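Local coordinates for protein integral membrane indolylacetylinositol arabinosyltransferase EmbC (Mycolicibacterium smegmatis, PDB 7BVE) that probably transfers arabinose units onto growing arabinan chains of the mycobacterial cell wall, as a membrane-embedded glycosyltransferase that binds the drug ethambutol, at residues 529-533 / 586-590. Residues are numbered along the deposited sequence; the frame is centred on the assembly and turned at random.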
ATOM      1  N   ALA A 529     -20.063 -12.225  10.042  1.00 15.07           N
ATOM      2  CA  ALA A 529     -21.441 -12.715  10.015  1.00 15.07           C
ATOM      3  C   ALA A 529     -21.737 -13.507   8.747  1.00 15.07           C
ATOM      4  O   ALA A 529     -22.446 -14.525   8.790  1.00 15.07           O
ATOM      5  CB  ALA A 529     -22.412 -11.547  10.150  1.00 15.07           C
ATOM      6  N   LEU A 530     -21.172 -13.079   7.614  1.00 15.07           N
ATOM      7  CA  LEU A 530     -21.363 -13.813   6.369  1.00 15.07           C
ATOM      8  C   LEU A 530     -20.693 -15.180   6.416  1.00 15.07           C
ATOM      9  O   LEU A 530     -21.262 -16.169   5.938  1.00 15.07           O
ATOM     10  CB  LEU A 530     -20.828 -12.993   5.202  1.00 15.07           C
ATOM     11  CG  LEU A 530     -21.004 -13.571   3.805  1.00 15.07           C
ATOM     12  CD1 LEU A 530     -22.463 -13.679   3.449  1.00 15.07           C
ATOM     13  CD2 LEU A 530     -20.276 -12.711   2.807  1.00 15.07           C
ATOM     14  N   ALA A 531     -19.501 -15.264   7.017  1.00 15.07           N
ATOM     15  CA  ALA A 531     -18.807 -16.547   7.108  1.00 15.07           C
ATOM     16  C   ALA A 531     -19.533 -17.522   8.024  1.00 15.07           C
ATOM     17  O   ALA A 531     -19.602 -18.720   7.727  1.00 15.07           O
ATOM     18  CB  ALA A 531     -17.377 -16.336   7.588  1.00 15.07           C
ATOM     19  N   VAL A 532     -20.099 -17.031   9.128  1.00 15.07           N
ATOM     20  CA  VAL A 532     -20.836 -17.922  10.026  1.00 15.07           C
ATOM     21  C   VAL A 532     -22.126 -18.412   9.373  1.00 15.07           C
ATOM     22  O   VAL A 532     -22.502 -19.586   9.516  1.00 15.07           O
ATOM     23  CB  VAL A 532     -21.091 -17.216  11.367  1.00 15.07           C
ATOM     24  CG1 VAL A 532     -21.946 -18.053  12.289  1.00 15.07           C
ATOM     25  CG2 VAL A 532     -19.782 -16.962  12.019  1.00 15.07           C
ATOM     26  N   SER A 533     -22.790 -17.549   8.598  1.00 15.07           N
ATOM     27  CA  SER A 533     -24.001 -17.973   7.900  1.00 15.07           C
ATOM     28  C   SER A 533     -23.702 -19.011   6.821  1.00 15.07           C
ATOM     29  O   SER A 533     -24.442 -19.994   6.680  1.00 15.07           O
ATOM     30  CB  SER A 533     -24.691 -16.760   7.298  1.00 15.07           C
ATOM     31  OG  SER A 533     -25.044 -15.842   8.309  1.00 15.07           O
ATOM     32  N   LEU A 586     -28.211 -10.100   7.416  1.00 15.07           N
ATOM     33  CA  LEU A 586     -27.168 -11.005   7.890  1.00 15.07           C
ATOM     34  C   LEU A 586     -27.013 -10.972   9.404  1.00 15.07           C
ATOM     35  O   LEU A 586     -26.566 -11.959   9.985  1.00 15.07           O
ATOM     36  CB  LEU A 586     -25.832 -10.696   7.234  1.00 15.07           C
ATOM     37  CG  LEU A 586     -25.698 -11.134   5.788  1.00 15.07           C
ATOM     38  CD1 LEU A 586     -24.360 -10.711   5.279  1.00 15.07           C
ATOM     39  CD2 LEU A 586     -25.844 -12.628   5.700  1.00 15.07           C
ATOM     40  N   GLY A 587     -27.388  -9.874  10.059  1.00 15.07           N
ATOM     41  CA  GLY A 587     -27.392  -9.865  11.510  1.00 15.07           C
ATOM     42  C   GLY A 587     -28.443 -10.785  12.089  1.00 15.07           C
ATOM     43  O   GLY A 587     -28.174 -11.519  13.042  1.00 15.07           O
ATOM     44  N   ALA A 588     -29.640 -10.791  11.497  1.00 15.07           N
ATOM     45  CA  ALA A 588     -30.680 -11.718  11.941  1.00 15.07           C
ATOM     46  C   ALA A 588     -30.286 -13.170  11.689  1.00 15.07           C
ATOM     47  O   ALA A 588     -30.468 -14.032  12.564  1.00 15.07           O
ATOM     48  CB  ALA A 588     -31.998 -11.395  11.248  1.00 15.07           C
ATOM     49  N   LEU A 589     -29.707 -13.457  10.516  1.00 15.07           N
ATOM     50  CA  LEU A 589     -29.284 -14.828  10.227  1.00 15.07           C
ATOM     51  C   LEU A 589     -28.137 -15.277  11.126  1.00 15.07           C
ATOM     52  O   LEU A 589     -28.142 -16.408  11.622  1.00 15.07           O
ATOM     53  CB  LEU A 589     -28.881 -14.974   8.767  1.00 15.07           C
ATOM     54  CG  LEU A 589     -29.998 -14.966   7.742  1.00 15.07           C
ATOM     55  CD1 LEU A 589     -29.390 -15.019   6.369  1.00 15.07           C
ATOM     56  CD2 LEU A 589     -30.896 -16.150   7.980  1.00 15.07           C
ATOM     57  N   ALA A 590     -27.153 -14.411  11.362  1.00 15.07           N
ATOM     58  CA  ALA A 590     -26.032 -14.784  12.206  1.00 15.07           C
ATOM     59  C   ALA A 590     -26.371 -14.756  13.686  1.00 15.07           C
ATOM     60  O   ALA A 590     -25.562 -15.210  14.493  1.00 15.07           O
ATOM     61  CB  ALA A 590     -24.848 -13.865  11.936  1.00 15.07           C
TER
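Ala529 lays its methyl against that of Ala590, CB to CB 3.8 Å, where the backbones of the two segments come closest in a helix-helix crossing of the membrane domain, whose sequence places it in the GT-C clan of glycosyltransferases. Helices 517-539 and 582-592 lie in segments predicted to be transmembrane; here their axes run in broadly the same sense, inclined at 47°, and approach to 9.0 Å. Two methyl side chains suit this point, for the CA atoms of Ala529 and Ala590 come within 5.5 Å of each other and larger groups would hold the backbones apart. Beside the alanines the gap is filled by longer chains. Leu586 reaches across so that its CD1 lies 4.0 Å from CD1 of Leu530, although the CA-CB bond of Leu530 points away from the partner helix; both leucines also touch Thr558 of helix 548-564, which thereby joins the packing. Leu589 meets the same helix at Ser551 and Ile554. No hydrogen bond links the two segments, so the contact rests on van der Waals packing. Ser533 can face this interface because it is small and its hydroxyl proton is used within its own helix: with chi1 at -60°, its OG donates to Ala529 O at 3.0 Å, while the same OG sits 4.0 Å from Leu589 CB.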